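Local coordinates for hydrazine synthase gamma subunit (Candidatus Kuenenia stuttgartiensis, PDB 5C2V), which catalyses the first half-reaction of hydrazine synthesis, the three-electron reduction of nitric oxide to hydroxylamine, within the hydrazine synthase complex, at the interface of chains B and A and the interface of chains C and A. Coordinates in Å, arbitrary orientation; residue numbers count along the deposited sequence, not the author numbering. Chains: chain A, Hydrazine synthase gamma subunit; chain B, Hydrazine synthase beta subunit; chain C, Hydrazine synthase alpha subunit.

Contact 1: the interface of chains B and A. Residues chain B 190, 211-213, 225-226; chain A 61, 65-66, 76, 78.
A:Trp78 and B:Phe226 meet at the heart of an apolar interface between the gamma subunit and the beta-propeller subunit of hydrazine synthase. A:Trp78 turns its CZ2-CH2 edge toward the rim of one face of B:Phe226, the first residue of strand 226-234. The planes are 61° apart, and CZ of B:Phe226 lies 3.4 Å from CZ2 of A:Trp78. A second aromatic neighbour is A:Tyr61, with the roles reversed: B:Phe226 points its own CD2 edge at the tyrosine face, at 55°, CD2 coming 3.5 Å from CG of A:Tyr61. CB of A:Ser65 lies over the phenyl face opposite A:Trp78. A flat ring with no polar group to satisfy suits this place. At its tip, CZ of B:Phe226 meets the methyl CD1 of A:Leu76 at 3.7 Å.

With CG of A:Tyr61 between its backbone N and carbonyl carbon (chi1 57°), the ring face is turned toward B:Phe226. The broad ring also covers B:Val225, whose branched CB lies 3.6 Å from CE1 of A:Tyr61. The wide indole touches several partners: CB of B:Pro211 packs 3.5 Å from CH2 of A:Trp78, and CZ3, further round, meets CG1 of B:Val225 and the carbonyl O of B:Lys212. No hydrogen bond crosses this patch, so shape and apolar burial hold it. A:Cys66, attached to heme c as a thioether of the CXXCH motif, borders it: its SG lies 4.2 Å from CE2 of B:Phe226.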
ATOM      1  N   SER B 190      26.641 -29.377 -16.464  1.00 34.67           N
ATOM      2  CA  SER B 190      28.009 -29.873 -16.530  1.00 40.73           C
ATOM      3  C   SER B 190      28.316 -30.675 -15.272  1.00 47.35           C
ATOM      4  O   SER B 190      27.627 -30.529 -14.262  1.00 49.29           O
ATOM      5  CB  SER B 190      29.004 -28.720 -16.690  1.00 49.10           C
ATOM      6  OG  SER B 190      29.078 -27.937 -15.510  1.00 65.78           O
ATOM      7  N   PRO B 211      26.579 -23.989 -15.531  1.00 46.61           N
ATOM      8  CA  PRO B 211      27.452 -22.881 -15.917  1.00 39.62           C
ATOM      9  C   PRO B 211      26.667 -21.805 -16.646  1.00 34.09           C
ATOM     10  O   PRO B 211      25.717 -22.145 -17.351  1.00 32.10           O
ATOM     11  CB  PRO B 211      28.475 -23.540 -16.856  1.00 37.26           C
ATOM     12  CG  PRO B 211      27.950 -24.942 -17.141  1.00 38.45           C
ATOM     13  CD  PRO B 211      26.586 -25.061 -16.540  1.00 48.01           C
ATOM     14  N   LYS B 212      27.031 -20.537 -16.501  1.00 40.67           N
ATOM     15  CA  LYS B 212      26.627 -19.615 -17.542  1.00 42.04           C
ATOM     16  C   LYS B 212      27.901 -19.369 -18.332  1.00 49.62           C
ATOM     17  O   LYS B 212      28.783 -18.623 -17.905  1.00 56.61           O
ATOM     18  CB  LYS B 212      26.049 -18.324 -16.959  1.00 54.54           C
ATOM     19  CG  LYS B 212      25.467 -18.477 -15.552  1.00 33.89           C
ATOM     20  CD  LYS B 212      24.150 -19.234 -15.532  1.00 52.11           C
ATOM     21  CE  LYS B 212      23.632 -19.386 -14.107  1.00 56.67           C
ATOM     22  NZ  LYS B 212      22.254 -19.952 -14.065  1.00 53.18           N
ATOM     23  N   ASN B 213      27.981 -20.006 -19.494  1.00 55.05           N
ATOM     24  CA  ASN B 213      29.161 -19.948 -20.347  1.00 52.66           C
ATOM     25  C   ASN B 213      29.196 -18.740 -21.274  1.00 45.28           C
ATOM     26  O   ASN B 213      30.264 -18.248 -21.637  1.00 46.12           O
ATOM     27  CB  ASN B 213      29.274 -21.238 -21.153  1.00 44.27           C
ATOM     28  CG  ASN B 213      28.057 -21.497 -21.999  1.00 47.05           C
ATOM     29  OD1 ASN B 213      27.052 -22.026 -21.524  1.00 49.26           O
ATOM     30  ND2 ASN B 213      28.141 -21.131 -23.268  1.00 56.60           N
ATOM     31  N   VAL B 225      28.583 -17.255 -12.559  1.00 32.96           N
ATOM     32  CA  VAL B 225      29.422 -18.207 -13.272  1.00 40.14           C
ATOM     33  C   VAL B 225      28.850 -19.613 -13.143  1.00 45.67           C
ATOM     34  O   VAL B 225      28.446 -20.224 -14.133  1.00 47.25           O
ATOM     35  CB  VAL B 225      30.871 -18.181 -12.754  1.00 50.22           C
ATOM     36  CG1 VAL B 225      31.723 -19.186 -13.513  1.00 39.20           C
ATOM     37  CG2 VAL B 225      31.451 -16.780 -12.882  1.00 28.13           C
ATOM     38  N   PHE B 226      28.820 -20.123 -11.916  1.00 42.79           N
ATOM     39  CA  PHE B 226      28.249 -21.437 -11.649  1.00 53.43           C
ATOM     40  C   PHE B 226      27.116 -21.391 -10.633  1.00 53.15           C
ATOM     41  O   PHE B 226      27.186 -20.667  -9.639  1.00 36.28           O
ATOM     42  CB  PHE B 226      29.328 -22.398 -11.147  1.00 45.02           C
ATOM     43  CG  PHE B 226      30.096 -23.077 -12.239  1.00 44.91           C
ATOM     44  CD1 PHE B 226      29.519 -24.095 -12.980  1.00 53.61           C
ATOM     45  CD2 PHE B 226      31.400 -22.709 -12.514  1.00 57.17           C
ATOM     46  CE1 PHE B 226      30.226 -24.726 -13.982  1.00 50.09           C
ATOM     47  CE2 PHE B 226      32.114 -23.337 -13.516  1.00 45.69           C
ATOM     48  CZ  PHE B 226      31.525 -24.347 -14.249  1.00 47.60           C
TER
ATOM     49  N   TYR A  61      31.936 -22.391  -6.803  1.00 56.28           N
ATOM     50  CA  TYR A  61      32.671 -23.411  -7.551  1.00 45.83           C
ATOM     51  C   TYR A  61      34.147 -23.469  -7.165  1.00 41.61           C
ATOM     52  O   TYR A  61      34.615 -22.697  -6.328  1.00 41.66           O
ATOM     53  CB  TYR A  61      32.539 -23.162  -9.056  1.00 39.74           C
ATOM     54  CG  TYR A  61      32.999 -21.789  -9.496  1.00 52.38           C
ATOM     55  CD1 TYR A  61      32.129 -20.707  -9.485  1.00 37.50           C
ATOM     56  CD2 TYR A  61      34.302 -21.576  -9.928  1.00 55.71           C
ATOM     57  CE1 TYR A  61      32.543 -19.452  -9.883  1.00 47.74           C
ATOM     58  CE2 TYR A  61      34.726 -20.324 -10.330  1.00 27.75           C
ATOM     59  CZ  TYR A  61      33.843 -19.267 -10.307  1.00 49.46           C
ATOM     60  OH  TYR A  61      34.258 -18.018 -10.707  1.00 46.69           O
ATOM     61  N   SER A  65      35.831 -27.401 -11.048  1.00 45.83           N
ATOM     62  CA  SER A  65      34.578 -27.214 -11.767  1.00 45.90           C
ATOM     63  C   SER A  65      34.859 -26.985 -13.253  1.00 41.15           C
ATOM     64  O   SER A  65      34.005 -27.237 -14.105  1.00 45.62           O
ATOM     65  CB  SER A  65      33.789 -26.047 -11.176  1.00 51.68           C
ATOM     66  OG  SER A  65      33.448 -26.306  -9.825  1.00 50.11           O
ATOM     67  N   CYS A  66      36.074 -26.530 -13.548  1.00 55.81           N
ATOM     68  CA  CYS A  66      36.508 -26.240 -14.916  1.00 52.67           C
ATOM     69  C   CYS A  66      37.470 -27.302 -15.461  1.00 49.42           C
ATOM     70  O   CYS A  66      37.205 -27.929 -16.487  1.00 47.82           O
ATOM     71  CB  CYS A  66      37.161 -24.857 -14.986  1.00 54.49           C
ATOM     72  SG  CYS A  66      35.983 -23.483 -15.104  1.00 53.10           S
ATOM     73  N   LEU A  76      34.567 -26.835 -21.085  1.00 49.07           N
ATOM     74  CA  LEU A  76      33.748 -25.630 -20.985  1.00 39.93           C
ATOM     75  C   LEU A  76      34.474 -24.412 -21.547  1.00 47.95           C
ATOM     76  O   LEU A  76      35.646 -24.185 -21.252  1.00 52.29           O
ATOM     77  CB  LEU A  76      33.343 -25.374 -19.532  1.00 39.13           C
ATOM     78  CG  LEU A  76      32.302 -26.321 -18.932  1.00 53.85           C
ATOM     79  CD1 LEU A  76      32.125 -26.051 -17.446  1.00 33.24           C
ATOM     80  CD2 LEU A  76      30.974 -26.187 -19.663  1.00 34.66           C
ATOM     81  N   TRP A  78      34.828 -20.362 -21.871  1.00 36.98           N
ATOM     82  CA  TRP A  78      34.522 -19.188 -21.059  1.00 33.29           C
ATOM     83  C   TRP A  78      34.988 -17.888 -21.697  1.00 47.07           C
ATOM     84  O   TRP A  78      35.874 -17.888 -22.553  1.00 49.79           O
ATOM     85  CB  TRP A  78      35.166 -19.326 -19.681  1.00 27.44           C
ATOM     86  CG  TRP A  78      34.729 -20.541 -18.943  1.00 40.25           C
ATOM     87  CD1 TRP A  78      35.393 -21.729 -18.852  1.00 54.53           C
ATOM     88  CD2 TRP A  78      33.523 -20.696 -18.189  1.00 59.40           C
ATOM     89  NE1 TRP A  78      34.675 -22.614 -18.085  1.00 45.33           N
ATOM     90  CE2 TRP A  78      33.523 -22.003 -17.666  1.00 57.92           C
ATOM     91  CE3 TRP A  78      32.445 -19.853 -17.904  1.00 43.54           C
ATOM     92  CZ2 TRP A  78      32.485 -22.489 -16.877  1.00 44.88           C
ATOM     93  CZ3 TRP A  78      31.416 -20.337 -17.120  1.00 43.00           C
ATOM     94  CH2 TRP A  78      31.443 -21.642 -16.615  1.00 48.93           C
TER

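Contact 2: the interface of chains C and A. Residues chain C 134-137, 200, 396; chain A 20-23, 137.
The irregular loop from C:Gly134 to C:Glu137 turns the successive backbone N-H groups of C:Ile136 and C:Glu137 toward the carboxylate of A:Glu22, itself in a loop, in a contact between the alpha and gamma subunits. Both amides reach OE2 of A:Glu22 on its syn side. N of C:Glu137 lies 3.0 Å from OE2 in a nearly straight bond (171° at H), though tilted well out of the carboxylate plane. N of C:Ile136 stays nearer that plane, 3.2 Å from OE2, in a more bent bond. A glutamate suits this place because one carboxylate oxygen can accept from two main-chain donors. CG of A:Glu22 is anti to the backbone N (chi1 180°), and a bend at chi2 of 67° turns the acid toward the alpha-subunit loop.

C:Arg200 supports the site from its own subunit. NE and NH2 both donate to the carbonyl O of C:Gly134, tying down the loop that offers the amides, while NH2 forms a long salt bridge of 3.8 Å to OE1 of A:Glu22. OE1 lies at the guanidinium edge, in its plane, with the carboxylate turned almost perpendicular. That charge may favour the ionised form of A:Glu22. The same NH2 also reaches O of A:Pro23 through a water.

The side chain of C:Ile136 is clasped by gamma-subunit groups. CG1 packs 3.4 Å from CD of A:Pro23, and CG2 lies over one face of the A:Arg20 guanidinium, offset toward its rim, 3.6 Å above the plane. A branched aliphatic chain can touch both at once. A side-on salt bridge with A:Glu137, NE donating to OE1 and NH2 to OE2, occupies the edge of A:Arg20, and the poorly solvated face can pack against an aliphatic chain. Across the loop, a water links two carboxylates, 3.0 Å from OE2 of C:Glu137 and 2.8 Å from OE2 of A:Glu21.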
ATOM      1  N   GLY C 134      44.578  -6.452   2.857  1.00 65.30           N
ATOM      2  CA  GLY C 134      46.001  -6.692   2.755  1.00 60.87           C
ATOM      3  C   GLY C 134      46.632  -6.918   4.117  1.00 61.76           C
ATOM      4  O   GLY C 134      47.836  -7.159   4.203  1.00 56.16           O
ATOM      5  N   SER C 135      45.855  -6.758   5.186  1.00 70.41           N
ATOM      6  CA  SER C 135      46.340  -7.165   6.499  1.00 58.92           C
ATOM      7  C   SER C 135      45.495  -8.265   7.136  1.00 50.12           C
ATOM      8  O   SER C 135      44.497  -7.976   7.781  1.00 75.50           O
ATOM      9  CB  SER C 135      46.335  -5.950   7.422  1.00 59.35           C
ATOM     10  OG  SER C 135      46.622  -4.772   6.686  1.00 53.91           O
ATOM     11  N   ILE C 136      45.905  -9.520   6.994  1.00 53.93           N
ATOM     12  CA  ILE C 136      45.311 -10.599   7.777  1.00 40.88           C
ATOM     13  C   ILE C 136      46.091 -10.887   9.061  1.00 45.40           C
ATOM     14  O   ILE C 136      45.513 -11.079  10.131  1.00 57.26           O
ATOM     15  CB  ILE C 136      45.158 -11.861   6.927  1.00 41.97           C
ATOM     16  CG1 ILE C 136      44.228 -11.550   5.752  1.00 54.39           C
ATOM     17  CG2 ILE C 136      44.595 -13.006   7.748  1.00 49.88           C
ATOM     18  CD1 ILE C 136      42.942 -10.852   6.158  1.00 42.98           C
ATOM     19  N   GLU C 137      47.413 -10.914   8.931  1.00 60.38           N
ATOM     20  CA  GLU C 137      48.302 -11.211  10.048  1.00 52.76           C
ATOM     21  C   GLU C 137      49.042  -9.957  10.491  1.00 54.17           C
ATOM     22  O   GLU C 137      49.370  -9.099   9.671  1.00 51.74           O
ATOM     23  CB  GLU C 137      49.304 -12.307   9.668  1.00 57.92           C
ATOM     24  CG  GLU C 137      48.688 -13.683   9.466  1.00 51.29           C
ATOM     25  CD  GLU C 137      49.721 -14.746   9.139  1.00 59.01           C
ATOM     26  OE1 GLU C 137      49.507 -15.919   9.509  1.00 58.66           O
ATOM     27  OE2 GLU C 137      50.746 -14.411   8.507  1.00 70.54           O
ATOM     28  N   ARG C 200      50.338  -0.804  -1.110  1.00 42.76           N
ATOM     29  CA  ARG C 200      50.733  -2.198  -0.950  1.00 43.00           C
ATOM     30  C   ARG C 200      49.852  -3.118  -1.793  1.00 47.74           C
ATOM     31  O   ARG C 200      50.342  -4.060  -2.420  1.00 59.67           O
ATOM     32  CB  ARG C 200      50.674  -2.606   0.525  1.00 54.34           C
ATOM     33  CG  ARG C 200      50.482  -4.098   0.754  1.00 37.70           C
ATOM     34  CD  ARG C 200      50.639  -4.464   2.223  1.00 50.73           C
ATOM     35  NE  ARG C 200      50.139  -5.806   2.509  1.00 53.24           N
ATOM     36  CZ  ARG C 200      50.819  -6.926   2.281  1.00 66.94           C
ATOM     37  NH1 ARG C 200      52.035  -6.873   1.753  1.00 55.83           N
ATOM     38  NH2 ARG C 200      50.280  -8.101   2.576  1.00 55.67           N
ATOM     39  N   TRP C 396      39.455 -10.135   2.460  1.00 55.64           N
ATOM     40  CA  TRP C 396      39.480  -8.863   1.750  1.00 50.78           C
ATOM     41  C   TRP C 396      39.494  -9.089   0.242  1.00 45.87           C
ATOM     42  O   TRP C 396      40.242  -9.923  -0.269  1.00 45.04           O
ATOM     43  CB  TRP C 396      40.678  -8.013   2.184  1.00 49.61           C
ATOM     44  CG  TRP C 396      42.021  -8.567   1.818  1.00 51.78           C
ATOM     45  CD1 TRP C 396      42.746  -9.489   2.515  1.00 47.47           C
ATOM     46  CD2 TRP C 396      42.813  -8.211   0.679  1.00 46.73           C
ATOM     47  NE1 TRP C 396      43.934  -9.739   1.874  1.00 57.09           N
ATOM     48  CE2 TRP C 396      44.001  -8.966   0.743  1.00 56.91           C
ATOM     49  CE3 TRP C 396      42.631  -7.332  -0.393  1.00 41.49           C
ATOM     50  CZ2 TRP C 396      45.000  -8.870  -0.222  1.00 46.70           C
ATOM     51  CZ3 TRP C 396      43.624  -7.238  -1.351  1.00 50.74           C
ATOM     52  CH2 TRP C 396      44.794  -8.002  -1.259  1.00 50.72           C
TER
ATOM     53  N   ARG A  20      45.355 -20.327   6.609  1.00 59.47           N
ATOM     54  CA  ARG A  20      45.084 -19.114   5.845  1.00 45.06           C
ATOM     55  C   ARG A  20      46.337 -18.265   5.669  1.00 48.59           C
ATOM     56  O   ARG A  20      46.681 -17.874   4.552  1.00 52.64           O
ATOM     57  CB  ARG A  20      43.997 -18.289   6.535  1.00 59.19           C
ATOM     58  CG  ARG A  20      43.579 -17.046   5.773  1.00 40.84           C
ATOM     59  CD  ARG A  20      42.655 -16.187   6.615  1.00 59.92           C
ATOM     60  NE  ARG A  20      42.063 -15.098   5.847  1.00 63.49           N
ATOM     61  CZ  ARG A  20      41.263 -14.172   6.365  1.00 49.27           C
ATOM     62  NH1 ARG A  20      40.964 -14.200   7.655  1.00 53.44           N
ATOM     63  NH2 ARG A  20      40.765 -13.218   5.593  1.00 48.08           N
ATOM     64  N   GLU A  21      47.007 -17.992   6.786  1.00 57.58           N
ATOM     65  CA  GLU A  21      48.192 -17.139   6.824  1.00 49.34           C
ATOM     66  C   GLU A  21      47.927 -15.766   6.205  1.00 51.41           C
ATOM     67  O   GLU A  21      46.883 -15.162   6.449  1.00 68.18           O
ATOM     68  CB  GLU A  21      49.368 -17.825   6.123  1.00 51.18           C
ATOM     69  CG  GLU A  21      49.707 -19.193   6.699  1.00 56.70           C
ATOM     70  CD  GLU A  21      51.083 -19.679   6.287  1.00 60.39           C
ATOM     71  OE1 GLU A  21      51.165 -20.676   5.539  1.00 60.24           O
ATOM     72  OE2 GLU A  21      52.082 -19.067   6.718  1.00 58.41           O
ATOM     73  N   GLU A  22      48.873 -15.278   5.408  1.00 54.90           N
ATOM     74  CA  GLU A  22      48.752 -13.953   4.807  1.00 50.07           C
ATOM     75  C   GLU A  22      48.619 -14.026   3.289  1.00 52.63           C
ATOM     76  O   GLU A  22      49.539 -14.467   2.600  1.00 69.09           O
ATOM     77  CB  GLU A  22      49.956 -13.084   5.183  1.00 34.43           C
ATOM     78  CG  GLU A  22      49.924 -11.682   4.591  1.00 48.19           C
ATOM     79  CD  GLU A  22      48.802 -10.832   5.158  1.00 70.41           C
ATOM     80  OE1 GLU A  22      47.887 -10.462   4.391  1.00 56.92           O
ATOM     81  OE2 GLU A  22      48.836 -10.529   6.370  1.00 57.31           O
ATOM     82  N   PRO A  23      47.462 -13.595   2.765  1.00 60.55           N
ATOM     83  CA  PRO A  23      47.168 -13.555   1.328  1.00 55.03           C
ATOM     84  C   PRO A  23      48.135 -12.666   0.555  1.00 50.47           C
ATOM     85  O   PRO A  23      48.520 -11.602   1.037  1.00 52.50           O
ATOM     86  CB  PRO A  23      45.748 -12.978   1.274  1.00 47.38           C
ATOM     87  CG  PRO A  23      45.163 -13.286   2.602  1.00 48.71           C
ATOM     88  CD  PRO A  23      46.300 -13.192   3.572  1.00 57.69           C
ATOM     89  N   GLU A 137      39.283 -14.055  -1.948  1.00 37.71           N
ATOM     90  CA  GLU A 137      40.549 -13.704  -1.311  1.00 43.04           C
ATOM     91  C   GLU A 137      41.736 -14.383  -1.990  1.00 49.76           C
ATOM     92  O   GLU A 137      41.658 -15.550  -2.379  1.00 47.62           O
ATOM     93  CB  GLU A 137      40.517 -14.073   0.173  1.00 44.80           C
ATOM     94  CG  GLU A 137      41.683 -13.522   0.976  1.00 43.64           C
ATOM     95  CD  GLU A 137      41.540 -13.783   2.461  1.00 47.77           C
ATOM     96  OE1 GLU A 137      41.343 -14.956   2.845  1.00 50.13           O
ATOM     97  OE2 GLU A 137      41.618 -12.814   3.246  1.00 43.24           O
TER
HETATM   98  O   HOH W   1      52.386 -16.241   6.834  1.00 39.41           O
HETATM   99  O   HOH W   2      50.832 -10.300   1.081  1.00 68.18           O

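Contact 1 and contact 2 lie about 27 Å apart, measured between the centres of their C-alpha atoms, and share no residue. The gamma subunit takes part in both, meeting the beta subunit at contact 1 and the alpha subunit at contact 2, and so contacts both partners of the heterotrimer. The two differ in character: contact 1 is apolar and borders a heme c cysteine, whereas contact 2 mixes charged, main-chain and water-mediated links with the packing of one isoleucine. Holding the gamma subunit against both partners fits the proposed passage of hydroxylamine from its active site to that of the alpha subunit.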